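Local coordinates for protein similar to metal-dependent hydrolase (Staphylococcus aureus subsp. aureus Mu50, PDB 3ESH), which is probably a metal-dependent hydrolase of the metallo-beta-lactamase superfamily, at residues 6-11 against 49-54; 130-135 against 165-170; 177-182 against 190-195; 202-207 against 245-250. All coordinates share one frame; numbering follows the deposited sequence.

Contact 1: residues 6-11 against 49-54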
loop_
_atom_site.group_PDB
_atom_site.type_symbol
_atom_site.label_atom_id
_atom_site.label_comp_id
_atom_site.label_asym_id
_atom_site.label_seq_id
_atom_site.Cartn_x
_atom_site.Cartn_y
_atom_site.Cartn_z
ATOM N N ILE A 6 22.744 33.059 -9.481
ATOM C CA ILE A 6 22.999 32.429 -8.192
ATOM C C ILE A 6 24.460 32.076 -7.934
ATOM O O ILE A 6 25.143 31.509 -8.791
ATOM C CB ILE A 6 22.135 31.148 -8.023
ATOM C CG1 ILE A 6 20.649 31.499 -8.198
ATOM C CG2 ILE A 6 22.383 30.528 -6.658
ATOM C CD1 ILE A 6 19.695 30.335 -8.018
ATOM N N SER A 7 24.934 32.417 -6.741
ATOM C CA SER A 7 26.299 32.109 -6.355
ATOM C C SER A 7 26.278 30.876 -5.428
ATOM O O SER A 7 25.494 30.808 -4.484
ATOM C CB SER A 7 26.915 33.319 -5.659
ATOM O OG SER A 7 28.303 33.139 -5.470
ATOM N N ILE A 8 27.137 29.901 -5.705
ATOM C CA ILE A 8 27.182 28.678 -4.910
ATOM C C ILE A 8 28.575 28.431 -4.333
ATOM O O ILE A 8 29.556 28.515 -5.056
ATOM C CB ILE A 8 26.797 27.448 -5.766
ATOM C CG1 ILE A 8 25.365 27.588 -6.295
ATOM C CG2 ILE A 8 26.931 26.188 -4.942
ATOM C CD1 ILE A 8 24.301 27.526 -5.226
ATOM N N HIS A 9 28.653 28.126 -3.038
ATOM C CA HIS A 9 29.924 27.845 -2.375
ATOM C C HIS A 9 29.762 26.771 -1.317
ATOM O O HIS A 9 28.648 26.407 -0.957
ATOM C CB HIS A 9 30.487 29.090 -1.693
ATOM C CG HIS A 9 30.748 30.228 -2.626
ATOM N ND1 HIS A 9 29.858 31.263 -2.806
ATOM C CD2 HIS A 9 31.785 30.469 -3.460
ATOM C CE1 HIS A 9 30.334 32.095 -3.714
ATOM N NE2 HIS A 9 31.501 31.638 -4.128
ATOM N N TYR A 10 30.880 26.267 -0.812
ATOM C CA TYR A 10 30.837 25.257 0.230
ATOM C C TYR A 10 31.422 25.815 1.532
ATOM O O TYR A 10 32.235 26.742 1.511
ATOM C CB TYR A 10 31.573 23.983 -0.219
ATOM C CG TYR A 10 33.041 24.143 -0.531
ATOM C CD1 TYR A 10 33.974 24.349 0.487
ATOM C CD2 TYR A 10 33.505 24.066 -1.842
ATOM C CE1 TYR A 10 35.338 24.473 0.203
ATOM C CE2 TYR A 10 34.862 24.186 -2.139
ATOM C CZ TYR A 10 35.776 24.390 -1.115
ATOM O OH TYR A 10 37.122 24.508 -1.412
ATOM N N LEU A 11 30.986 25.259 2.661
ATOM C CA LEU A 11 31.448 25.696 3.970
ATOM C C LEU A 11 31.980 24.500 4.761
ATOM O O LEU A 11 31.358 23.432 4.795
ATOM C CB LEU A 11 30.298 26.333 4.739
ATOM C CG LEU A 11 29.419 27.333 3.996
ATOM C CD1 LEU A 11 28.132 27.574 4.786
ATOM C CD2 LEU A 11 30.187 28.637 3.772
ATOM N N HIS A 49 30.543 19.289 4.548
ATOM C CA HIS A 49 30.590 20.691 4.127
ATOM C C HIS A 49 29.274 21.247 3.580
ATOM O O HIS A 49 28.897 20.985 2.440
ATOM C CB HIS A 49 31.680 20.892 3.060
ATOM C CG HIS A 49 33.075 20.603 3.533
ATOM N ND1 HIS A 49 33.406 20.462 4.862
ATOM C CD2 HIS A 49 34.224 20.426 2.838
ATOM C CE1 HIS A 49 34.702 20.203 4.967
ATOM N NE2 HIS A 49 35.219 20.176 3.754
ATOM N N PRO A 50 28.557 22.038 4.387
ATOM C CA PRO A 50 27.296 22.587 3.886
ATOM C C PRO A 50 27.465 23.413 2.611
ATOM O O PRO A 50 28.540 23.920 2.329
ATOM C CB PRO A 50 26.798 23.405 5.065
ATOM C CG PRO A 50 27.256 22.573 6.228
ATOM C CD PRO A 50 28.689 22.266 5.835
ATOM N N ILE A 51 26.386 23.542 1.846
ATOM C CA ILE A 51 26.416 24.288 0.602
ATOM C C ILE A 51 25.738 25.639 0.742
ATOM O O ILE A 51 24.529 25.716 0.948
ATOM C CB ILE A 51 25.731 23.476 -0.525
ATOM C CG1 ILE A 51 26.482 22.158 -0.720
ATOM C CG2 ILE A 51 25.674 24.290 -1.817
ATOM C CD1 ILE A 51 25.878 21.237 -1.759
ATOM N N LEU A 52 26.526 26.704 0.627
ATOM C CA LEU A 52 26.001 28.068 0.721
ATOM C C LEU A 52 25.440 28.512 -0.621
ATOM O O LEU A 52 26.143 28.505 -1.629
ATOM C CB LEU A 52 27.099 29.040 1.150
ATOM C CG LEU A 52 26.725 30.532 1.135
ATOM C CD1 LEU A 52 25.517 30.772 2.029
ATOM C CD2 LEU A 52 27.908 31.373 1.605
ATOM N N ILE A 53 24.168 28.891 -0.627
ATOM C CA ILE A 53 23.512 29.351 -1.847
ATOM C C ILE A 53 23.058 30.787 -1.668
ATOM O O ILE A 53 22.272 31.073 -0.761
ATOM C CB ILE A 53 22.248 28.545 -2.173
ATOM C CG1 ILE A 53 22.578 27.058 -2.306
ATOM C CG2 ILE A 53 21.610 29.090 -3.437
ATOM C CD1 ILE A 53 21.368 26.209 -2.636
ATOM N N GLN A 54 23.530 31.685 -2.528
ATOM C CA GLN A 54 23.137 33.091 -2.445
ATOM C C GLN A 54 22.436 33.574 -3.701
ATOM O O GLN A 54 23.018 33.572 -4.775
ATOM C CB GLN A 54 24.359 33.980 -2.176
ATOM C CG GLN A 54 24.931 33.835 -0.786
ATOM C CD GLN A 54 26.170 34.674 -0.553
ATOM O OE1 GLN A 54 27.249 34.377 -1.066
ATOM N NE2 GLN A 54 26.020 35.735 0.227
#

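Contact 2: residues 130-135 against 165-170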
loop_
_atom_site.group_PDB
_atom_site.type_symbol
_atom_site.label_atom_id
_atom_site.label_comp_id
_atom_site.label_asym_id
_atom_site.label_seq_id
_atom_site.Cartn_x
_atom_site.Cartn_y
_atom_site.Cartn_z
ATOM N N ILE A 130 14.583 30.067 8.309
ATOM C CA ILE A 130 13.450 29.166 8.252
ATOM C C ILE A 130 14.081 27.806 7.934
ATOM O O ILE A 130 14.936 27.715 7.052
ATOM C CB ILE A 130 12.479 29.570 7.117
ATOM C CG1 ILE A 130 11.714 30.828 7.525
ATOM C CG2 ILE A 130 11.535 28.428 6.792
ATOM C CD1 ILE A 130 10.819 31.376 6.439
ATOM N N HIS A 131 13.688 26.764 8.657
ATOM C CA HIS A 131 14.236 25.434 8.421
ATOM C C HIS A 131 13.226 24.532 7.719
ATOM O O HIS A 131 12.113 24.319 8.197
ATOM C CB HIS A 131 14.709 24.815 9.737
ATOM C CG HIS A 131 15.862 25.544 10.364
ATOM N ND1 HIS A 131 16.932 24.891 10.936
ATOM C CD2 HIS A 131 16.131 26.867 10.461
ATOM C CE1 HIS A 131 17.816 25.783 11.353
ATOM N NE2 HIS A 131 17.354 26.983 11.078
ATOM N N VAL A 132 13.632 24.004 6.568
ATOM C CA VAL A 132 12.776 23.149 5.747
ATOM C C VAL A 132 13.174 21.681 5.773
ATOM O O VAL A 132 14.325 21.330 5.475
ATOM C CB VAL A 132 12.792 23.659 4.305
ATOM C CG1 VAL A 132 11.782 22.938 3.467
ATOM C CG2 VAL A 132 12.517 25.146 4.308
ATOM N N VAL A 133 12.223 20.827 6.131
ATOM C CA VAL A 133 12.456 19.387 6.186
ATOM C C VAL A 133 11.261 18.638 5.609
ATOM O O VAL A 133 10.124 19.088 5.704
ATOM C CB VAL A 133 12.670 18.877 7.645
ATOM C CG1 VAL A 133 13.103 17.424 7.631
ATOM C CG2 VAL A 133 13.693 19.742 8.366
ATOM N N GLN A 134 11.523 17.497 4.985
ATOM C CA GLN A 134 10.452 16.694 4.430
ATOM C C GLN A 134 9.695 16.211 5.682
ATOM O O GLN A 134 10.305 15.877 6.709
ATOM C CB GLN A 134 11.051 15.562 3.575
ATOM C CG GLN A 134 10.648 14.137 3.919
ATOM C CD GLN A 134 9.274 13.779 3.445
ATOM O OE1 GLN A 134 8.799 14.279 2.436
ATOM N NE2 GLN A 134 8.634 12.884 4.159
ATOM N N GLN A 135 8.367 16.209 5.603
ATOM C CA GLN A 135 7.530 15.839 6.746
ATOM C C GLN A 135 7.776 14.464 7.368
ATOM O O GLN A 135 7.783 14.337 8.599
ATOM C CB GLN A 135 6.055 15.996 6.373
ATOM C CG GLN A 135 5.069 15.644 7.448
ATOM C CD GLN A 135 3.707 16.265 7.204
ATOM O OE1 GLN A 135 3.267 16.415 6.061
ATOM N NE2 GLN A 135 3.027 16.625 8.281
ATOM N N ILE A 165 9.329 24.491 8.611
ATOM C CA ILE A 165 8.308 24.359 7.574
ATOM C C ILE A 165 8.481 22.940 7.003
ATOM O O ILE A 165 9.605 22.521 6.715
ATOM C CB ILE A 165 8.492 25.399 6.434
ATOM C CG1 ILE A 165 8.190 26.804 6.948
ATOM C CG2 ILE A 165 7.575 25.068 5.260
ATOM C CD1 ILE A 165 6.745 27.008 7.403
ATOM N N LEU A 166 7.379 22.211 6.856
ATOM C CA LEU A 166 7.418 20.857 6.341
ATOM C C LEU A 166 6.794 20.752 4.967
ATOM O O LEU A 166 5.849 21.472 4.649
ATOM C CB LEU A 166 6.677 19.906 7.277
ATOM C CG LEU A 166 7.240 19.843 8.687
ATOM C CD1 LEU A 166 6.261 19.180 9.608
ATOM C CD2 LEU A 166 8.560 19.122 8.665
ATOM N N PHE A 167 7.333 19.842 4.159
ATOM C CA PHE A 167 6.817 19.597 2.821
ATOM C C PHE A 167 6.729 18.078 2.592
ATOM O O PHE A 167 7.460 17.287 3.217
ATOM C CB PHE A 167 7.722 20.277 1.774
ATOM C CG PHE A 167 8.950 19.488 1.408
ATOM C CD1 PHE A 167 8.961 18.696 0.276
ATOM C CD2 PHE A 167 10.078 19.522 2.210
ATOM C CE1 PHE A 167 10.084 17.944 -0.060
ATOM C CE2 PHE A 167 11.203 18.782 1.896
ATOM C CZ PHE A 167 11.209 17.988 0.755
ATOM N N GLU A 168 5.823 17.672 1.706
ATOM C CA GLU A 168 5.649 16.256 1.418
ATOM C C GLU A 168 6.442 15.752 0.216
ATOM O O GLU A 168 7.390 14.990 0.388
ATOM C CB GLU A 168 4.157 15.931 1.256
ATOM C CG GLU A 168 3.394 16.058 2.573
ATOM C CD GLU A 168 1.916 15.696 2.475
ATOM O OE1 GLU A 168 1.235 15.729 3.530
ATOM O OE2 GLU A 168 1.439 15.385 1.362
ATOM N N LYS A 169 6.079 16.185 -0.989
ATOM C CA LYS A 169 6.772 15.728 -2.192
ATOM C C LYS A 169 7.751 16.749 -2.782
ATOM O O LYS A 169 8.910 16.422 -3.062
ATOM C CB LYS A 169 5.750 15.296 -3.253
ATOM C CG LYS A 169 6.370 14.629 -4.471
ATOM C CD LYS A 169 5.348 14.395 -5.572
ATOM C CE LYS A 169 6.030 14.143 -6.908
ATOM N NZ LYS A 169 5.058 14.132 -8.042
ATOM N N HIS A 170 7.291 17.977 -2.995
ATOM C CA HIS A 170 8.162 19.024 -3.539
ATOM C C HIS A 170 7.885 20.359 -2.866
ATOM O O HIS A 170 6.829 20.552 -2.276
ATOM C CB HIS A 170 8.003 19.142 -5.062
ATOM C CG HIS A 170 6.581 19.116 -5.526
ATOM N ND1 HIS A 170 5.674 20.110 -5.224
ATOM C CD2 HIS A 170 5.903 18.199 -6.260
ATOM C CE1 HIS A 170 4.498 19.807 -5.747
ATOM N NE2 HIS A 170 4.612 18.651 -6.381
#

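Contact 3: residues 177-182 against 190-195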
loop_
_atom_site.group_PDB
_atom_site.type_symbol
_atom_site.label_atom_id
_atom_site.label_comp_id
_atom_site.label_asym_id
_atom_site.label_seq_id
_atom_site.Cartn_x
_atom_site.Cartn_y
_atom_site.Cartn_z
ATOM N N ILE A 177 15.110 27.424 -6.544
ATOM C CA ILE A 177 15.540 26.370 -5.636
ATOM C C ILE A 177 14.373 25.408 -5.428
ATOM O O ILE A 177 13.355 25.784 -4.860
ATOM C CB ILE A 177 15.949 26.937 -4.271
ATOM C CG1 ILE A 177 16.791 28.210 -4.447
ATOM C CG2 ILE A 177 16.726 25.892 -3.495
ATOM C CD1 ILE A 177 18.153 27.998 -5.042
ATOM N N LYS A 178 14.521 24.168 -5.890
ATOM C CA LYS A 178 13.444 23.183 -5.760
ATOM C C LYS A 178 13.820 21.917 -4.984
ATOM O O LYS A 178 14.722 21.180 -5.375
ATOM C CB LYS A 178 12.917 22.791 -7.147
ATOM C CG LYS A 178 12.487 23.989 -8.006
ATOM C CD LYS A 178 11.763 23.565 -9.277
ATOM C CE LYS A 178 11.393 24.778 -10.139
ATOM N NZ LYS A 178 10.590 24.446 -11.357
HETATM N N MSE A 179 13.120 21.676 -3.881
HETATM C CA MSE A 179 13.364 20.491 -3.056
HETATM C C MSE A 179 12.454 19.374 -3.533
HETATM O O MSE A 179 11.321 19.628 -3.936
HETATM C CB MSE A 179 13.071 20.808 -1.597
HETATM C CG MSE A 179 13.938 21.907 -1.107
HETATM SE SE MSE A 179 13.423 22.363 0.669
HETATM C CE MSE A 179 14.485 21.132 1.601
ATOM N N GLN A 180 12.932 18.137 -3.476
ATOM C CA GLN A 180 12.127 17.011 -3.947
ATOM C C GLN A 180 12.360 15.688 -3.208
ATOM O O GLN A 180 13.464 15.145 -3.184
ATOM C CB GLN A 180 12.379 16.830 -5.442
ATOM C CG GLN A 180 11.584 15.731 -6.078
ATOM C CD GLN A 180 11.874 15.615 -7.563
ATOM O OE1 GLN A 180 11.666 14.559 -8.169
ATOM N NE2 GLN A 180 12.353 16.708 -8.162
ATOM N N HIS A 181 11.296 15.179 -2.609
ATOM C CA HIS A 181 11.325 13.929 -1.849
ATOM C C HIS A 181 11.821 12.767 -2.705
ATOM O O HIS A 181 11.184 12.411 -3.686
ATOM C CB HIS A 181 9.909 13.625 -1.330
ATOM C CG HIS A 181 9.821 12.403 -0.465
ATOM N ND1 HIS A 181 10.786 12.069 0.455
ATOM C CD2 HIS A 181 8.834 11.487 -0.327
ATOM C CE1 HIS A 181 10.397 11.000 1.129
ATOM N NE2 HIS A 181 9.216 10.629 0.675
ATOM N N SER A 182 12.953 12.173 -2.335
ATOM C CA SER A 182 13.497 11.063 -3.107
ATOM C C SER A 182 13.372 9.737 -2.382
ATOM O O SER A 182 13.091 8.718 -2.997
ATOM C CB SER A 182 14.970 11.289 -3.451
ATOM O OG SER A 182 15.814 10.959 -2.372
ATOM N N THR A 190 15.678 13.897 0.794
ATOM C CA THR A 190 15.365 14.907 -0.207
ATOM C C THR A 190 16.577 15.367 -1.036
ATOM O O THR A 190 17.704 15.402 -0.549
ATOM C CB THR A 190 14.723 16.152 0.503
ATOM O OG1 THR A 190 13.537 15.749 1.200
ATOM C CG2 THR A 190 14.365 17.248 -0.495
ATOM N N ILE A 191 16.340 15.710 -2.298
ATOM C CA ILE A 191 17.399 16.211 -3.159
ATOM C C ILE A 191 17.025 17.647 -3.508
ATOM O O ILE A 191 15.866 18.018 -3.447
ATOM C CB ILE A 191 17.542 15.374 -4.452
ATOM C CG1 ILE A 191 16.294 15.502 -5.310
ATOM C CG2 ILE A 191 17.752 13.903 -4.101
ATOM C CD1 ILE A 191 16.553 15.246 -6.751
ATOM N N ILE A 192 17.997 18.463 -3.881
ATOM C CA ILE A 192 17.720 19.863 -4.196
ATOM C C ILE A 192 18.326 20.277 -5.537
ATOM O O ILE A 192 19.446 19.890 -5.874
ATOM C CB ILE A 192 18.272 20.776 -3.067
ATOM C CG1 ILE A 192 17.649 20.357 -1.728
ATOM C CG2 ILE A 192 17.966 22.224 -3.361
ATOM C CD1 ILE A 192 18.418 20.800 -0.494
ATOM N N THR A 193 17.579 21.056 -6.307
ATOM C CA THR A 193 18.053 21.531 -7.597
ATOM C C THR A 193 18.084 23.057 -7.608
ATOM O O THR A 193 17.235 23.709 -6.997
ATOM C CB THR A 193 17.148 21.048 -8.755
ATOM O OG1 THR A 193 15.800 21.442 -8.500
ATOM C CG2 THR A 193 17.208 19.537 -8.893
ATOM N N ILE A 194 19.069 23.616 -8.304
ATOM C CA ILE A 194 19.228 25.059 -8.411
ATOM C C ILE A 194 19.243 25.446 -9.884
ATOM O O ILE A 194 19.971 24.852 -10.672
ATOM C CB ILE A 194 20.551 25.500 -7.770
ATOM C CG1 ILE A 194 20.724 24.801 -6.426
ATOM C CG2 ILE A 194 20.558 26.998 -7.560
ATOM C CD1 ILE A 194 22.053 25.051 -5.761
ATOM N N GLU A 195 18.438 26.437 -10.256
ATOM C CA GLU A 195 18.379 26.895 -11.643
ATOM C C GLU A 195 18.272 28.410 -11.740
ATOM O O GLU A 195 17.416 29.008 -11.116
ATOM C CB GLU A 195 17.192 26.263 -12.367
ATOM C CG GLU A 195 17.372 24.791 -12.716
ATOM C CD GLU A 195 16.097 24.146 -13.272
ATOM O OE1 GLU A 195 15.275 23.644 -12.464
ATOM O OE2 GLU A 195 15.912 24.151 -14.511
#

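Contact 4: residues 202-207 against 245-250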
loop_
_atom_site.group_PDB
_atom_site.type_symbol
_atom_site.label_atom_id
_atom_site.label_comp_id
_atom_site.label_asym_id
_atom_site.label_seq_id
_atom_site.Cartn_x
_atom_site.Cartn_y
_atom_site.Cartn_z
ATOM N N VAL A 202 22.579 20.513 -9.152
ATOM C CA VAL A 202 21.804 19.627 -8.310
ATOM C C VAL A 202 22.659 18.966 -7.246
ATOM O O VAL A 202 23.828 18.660 -7.467
ATOM C CB VAL A 202 21.105 18.528 -9.140
ATOM C CG1 VAL A 202 22.140 17.621 -9.782
ATOM C CG2 VAL A 202 20.148 17.736 -8.258
ATOM N N HIS A 203 22.066 18.775 -6.076
ATOM C CA HIS A 203 22.729 18.111 -4.974
ATOM C C HIS A 203 21.810 16.959 -4.615
ATOM O O HIS A 203 20.724 17.172 -4.088
ATOM C CB HIS A 203 22.885 19.036 -3.770
ATOM C CG HIS A 203 23.422 18.343 -2.558
ATOM N ND1 HIS A 203 24.599 17.632 -2.572
ATOM C CD2 HIS A 203 22.917 18.220 -1.308
ATOM C CE1 HIS A 203 24.799 17.090 -1.381
ATOM N NE2 HIS A 203 23.794 17.432 -0.602
HETATM N N MSE A 204 22.244 15.741 -4.910
HETATM C CA MSE A 204 21.441 14.562 -4.627
HETATM C C MSE A 204 21.649 13.968 -3.233
HETATM O O MSE A 204 21.307 12.813 -2.985
HETATM C CB MSE A 204 21.667 13.519 -5.723
HETATM C CG MSE A 204 20.852 13.859 -6.942
HETATM SE SE MSE A 204 21.301 12.830 -8.451
HETATM C CE MSE A 204 20.703 11.140 -7.819
ATOM N N GLY A 205 22.186 14.775 -2.314
ATOM C CA GLY A 205 22.400 14.292 -0.962
ATOM C C GLY A 205 23.049 12.913 -0.878
ATOM O O GLY A 205 23.882 12.564 -1.704
ATOM N N ASP A 206 22.653 12.121 0.118
ATOM C CA ASP A 206 23.245 10.803 0.302
ATOM C C ASP A 206 22.761 9.714 -0.653
ATOM O O ASP A 206 22.966 8.530 -0.412
ATOM C CB ASP A 206 23.074 10.349 1.754
ATOM C CG ASP A 206 24.015 11.069 2.698
ATOM O OD1 ASP A 206 24.921 11.777 2.209
ATOM O OD2 ASP A 206 23.866 10.929 3.932
ATOM N N ILE A 207 22.128 10.127 -1.740
ATOM C CA ILE A 207 21.654 9.196 -2.745
ATOM C C ILE A 207 22.722 9.219 -3.862
ATOM O O ILE A 207 22.680 8.436 -4.810
ATOM C CB ILE A 207 20.220 9.601 -3.244
ATOM C CG1 ILE A 207 19.301 8.393 -3.161
ATOM C CG2 ILE A 207 20.245 10.098 -4.671
ATOM C CD1 ILE A 207 19.295 7.734 -1.811
ATOM N N TYR A 245 23.704 19.316 -16.069
ATOM C CA TYR A 245 23.662 19.794 -14.697
ATOM C C TYR A 245 25.021 19.692 -14.018
ATOM O O TYR A 245 25.854 18.861 -14.383
ATOM C CB TYR A 245 22.696 18.960 -13.862
ATOM C CG TYR A 245 21.279 19.456 -13.787
ATOM C CD1 TYR A 245 20.428 19.391 -14.891
ATOM C CD2 TYR A 245 20.762 19.925 -12.586
ATOM C CE1 TYR A 245 19.089 19.777 -14.789
ATOM C CE2 TYR A 245 19.438 20.308 -12.474
ATOM C CZ TYR A 245 18.605 20.229 -13.573
ATOM O OH TYR A 245 17.285 20.564 -13.433
ATOM N N TRP A 246 25.236 20.552 -13.031
ATOM C CA TRP A 246 26.446 20.519 -12.234
ATOM C C TRP A 246 26.035 19.695 -11.025
ATOM O O TRP A 246 24.990 19.952 -10.427
ATOM C CB TRP A 246 26.834 21.915 -11.757
ATOM C CG TRP A 246 27.713 22.661 -12.695
ATOM C CD1 TRP A 246 27.329 23.573 -13.633
ATOM C CD2 TRP A 246 29.130 22.558 -12.787
ATOM N NE1 TRP A 246 28.426 24.049 -14.302
ATOM C CE2 TRP A 246 29.548 23.438 -13.802
ATOM C CE3 TRP A 246 30.091 21.801 -12.108
ATOM C CZ2 TRP A 246 30.892 23.590 -14.156
ATOM C CZ3 TRP A 246 31.429 21.952 -12.461
ATOM C CH2 TRP A 246 31.813 22.841 -13.478
ATOM N N PHE A 247 26.828 18.694 -10.671
ATOM C CA PHE A 247 26.505 17.878 -9.515
ATOM C C PHE A 247 27.292 18.413 -8.335
ATOM O O PHE A 247 28.521 18.461 -8.375
ATOM C CB PHE A 247 26.869 16.420 -9.776
ATOM C CG PHE A 247 25.895 15.696 -10.671
ATOM C CD1 PHE A 247 24.824 14.999 -10.133
ATOM C CD2 PHE A 247 26.059 15.700 -12.053
ATOM C CE1 PHE A 247 23.936 14.314 -10.943
ATOM C CE2 PHE A 247 25.175 15.016 -12.880
ATOM C CZ PHE A 247 24.111 14.322 -12.325
ATOM N N LEU A 248 26.581 18.839 -7.296
ATOM C CA LEU A 248 27.210 19.369 -6.090
ATOM C C LEU A 248 27.320 18.265 -5.034
ATOM O O LEU A 248 26.422 17.431 -4.894
ATOM C CB LEU A 248 26.397 20.533 -5.536
ATOM C CG LEU A 248 26.088 21.677 -6.507
ATOM C CD1 LEU A 248 25.349 22.803 -5.783
ATOM C CD2 LEU A 248 27.383 22.189 -7.106
ATOM N N PHE A 249 28.420 18.267 -4.287
ATOM C CA PHE A 249 28.650 17.264 -3.264
ATOM C C PHE A 249 28.868 17.850 -1.888
ATOM O O PHE A 249 29.368 18.960 -1.739
ATOM C CB PHE A 249 29.832 16.394 -3.662
ATOM C CG PHE A 249 29.571 15.576 -4.887
ATOM C CD1 PHE A 249 28.836 14.385 -4.798
ATOM C CD2 PHE A 249 29.988 16.026 -6.145
ATOM C CE1 PHE A 249 28.519 13.660 -5.940
ATOM C CE2 PHE A 249 29.679 15.307 -7.288
ATOM C CZ PHE A 249 28.938 14.120 -7.190
ATOM N N TYR A 250 28.479 17.081 -0.882
ATOM C CA TYR A 250 28.577 17.488 0.507
ATOM C C TYR A 250 29.635 16.642 1.190
ATOM O O TYR A 250 30.334 17.121 2.074
ATOM C CB TYR A 250 27.215 17.265 1.178
ATOM C CG TYR A 250 27.139 17.522 2.673
ATOM C CD1 TYR A 250 26.817 18.784 3.173
ATOM C CD2 TYR A 250 27.319 16.482 3.586
ATOM C CE1 TYR A 250 26.665 18.999 4.549
ATOM C CE2 TYR A 250 27.167 16.686 4.956
ATOM C CZ TYR A 250 26.838 17.946 5.430
ATOM O OH TYR A 250 26.659 18.129 6.781
#

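Contact 1: residues 6-11 against 49-54
In Ile8 a chi2 of -67° swings CD1 onto Ile53, where it lies 3.4 Å from Ile53 CG1, the two side chains running side by side. CG2 of Ile8 stands anti to the backbone N and meets Ile51 CG2 at 3.9 Å. Ile6 adds its own CG2, 3.6 Å from Ile53 CG2. Branched isoleucines suit this face, which also packs on Ile194 of strand 190-196. The backbones of 6-10 and 51-54 run antiparallel in the first of the two mixed sheets, an arrangement consistent with the layered alpha-beta-beta-alpha sandwich of metallo-beta-lactamases. Ser7 and Gln54 exchange two nearly straight backbone hydrogen bonds, and His9 and Leu52 exchange two more, the one from Leu52 N being bent. Leu11 N, just beyond the strand, bonds to Pro50 O at 2.8 Å. On the other face, Leu11 packs on helix 87-92 and Leu52 on Ile61; Leu11 CG comes 4.0 Å from Leu52 CB, and the two side chains cross obliquely. Pro50 has no N-H to give Leu11 O, which is met instead by carbons, Pro50 CD and His49 CB. Gln54, farther along the same face as Leu52, turns its amide to Asn59, NE2 donating to the OD1 there.

Contact 2: residues 130-135 against 165-170
Val132 CG1 meets Phe167 CD2 at 4.0 Å, the two side chains crossing at about a right angle. The CA-CB bond of Phe167 leads off from strand 130-134, but a chi1 of 82° sets CG between the backbone N and the carbonyl carbon, and the ring returns to Gln134, whose CB is 3.6 Å from Phe167 CE2. Ile130 CG2 extends the apolar patch onto Ile165 CG1 at 3.7 Å, and on the reverse face Leu166 CD2 lies 4.2 Å from Val133 CB. Beta-branched residues suit strands, and Val132 and Phe167 face Met179 of strand 177-181. Four backbone hydrogen bonds tie the parallel strands, which belong to a beta-alpha-beta unit. The last, Gln135 N to Phe167 O at 2.8 Å, falls where Gln134 holds the N-cap position of helix 135-142. At the polar edge Gln135 and Glu168 lie side by side, their OE1 atoms, both acceptors, 3.3 Å apart. Arg231 of the second subunit forms a salt bridge to Glu168 OE1; Gln135 NE2 donates to its carbonyl O and to Glu234 OE1 of that subunit. The arginine's charge may partly offset the repulsion, so this edge appears matched to the subunit interface.

Contact 3: residues 177-182 against 190-195
Strands 177-181 and 190-195 run antiparallel, 4.7 Å apart at closest with 157° between their directions, and four backbone hydrogen bonds join the pairs Lys178-Thr193 and Gln180-Ile191. One face is largely apolar. Ile177 CD1 reaches Ile194 CG2 at 3.6 Å, the side chains lying side by side, while Ile177 CG2 touches Ile192 CG2 at 3.9 Å. Met179, present as selenomethionine, runs alongside Ile192, its CG 4.1 Å from Ile192 CG1; the flexible unbranched chain lets it reach Val132 of strand 130-134. Thr190 brings its methyl, CG2, to within 3.4 Å of Gln180 N, and its OG1 bonds back to Gly188 O. This is a beta hairpin in the second of the two mixed sheets, and the connection between its strands carries His185, one residue of a possible, unconfirmed metal site. The opposite face looks toward helix 226-242. There Thr193 has OG1 between the backbone N and the carbonyl carbon (chi1 55°), from where it gives a weak hydrogen bond to Lys178 O at 3.3 Å. That carbonyl therefore receives both N and OG1 of one threonine, which may partly satisfy the buried hydroxyl. Ile191 CG2 packs 3.9 Å from Ser182 CB at the hairpin's loop end, and Ser182 OG is hydrogen-bonded to His189 ND1. Lys178 suits an exposed place, its long chain extended beyond CG.

Contact 4: residues 202-207 against 245-250
Val202 is wedged against two aromatic rings of strand 246-248 and the residue before it: its CB lies 3.7 Å from Tyr245 CD2, and its CG1 lies 3.8 Å from Phe247 CD1. A compact branched side chain suits this position between the rings, and Phe240 of helix 226-242 packs on it as well. The backbones pair in parallel, Val202 N bonding to Trp246 O and Leu248 N to Val202 O, each at 2.8 Å. Met204, a selenomethionine, makes a Met-aromatic contact, SE lying at the edge of the Phe247 ring 3.9 Å from CE1. The contact thins in two directions. Trp246, partly exposed, turns its ring away from 202-207 to a cation-pi contact with Lys259, and beyond Met204 the chain departs, so that Gly205 and Asp206 do not touch 245-250. Gly205, whose positive phi of 46° suits glycine, sets its N 3.5 Å above the centre of the His203 ring. Asp206 belongs to a possible, unconfirmed metal site with His110 and His185. His203 is gripped between these parts: ND1 donates to Leu248 O at 3.0 Å in a straight bond of 178°. The oxygen lies in the plane of the ring, although ND1 stands well above the carbonyl plane. Tyr250 CB touches His203 CE1 from another direction, at 3.5 Å. The bond places a proton on ND1, and together with the Tyr250 packing it should limit rotation of the imidazole.

Contacts 1 and 2 lie in one mixed sheet, their centres about 20 Å apart, while contacts 3 and 4 lie in the other, about 10 Å apart between centres. Contact 3 bridges them all. Its Ile194 CD1 packs 3.4 Å from Ile8 CD1 of contact 1, its His181 N probably bonds to Lys169 O of contact 2 at 2.7 Å, and its Ile192 O probably accepts His203 N of contact 4 at 2.9 Å. Contacts 1 and 4 also meet, Ile8 CG2 lying 3.8 Å from Leu248 CD1. The possible metal site of His110, His185 and Asp206 draws on the hairpin loop of contact 3 and on the turn of contact 4.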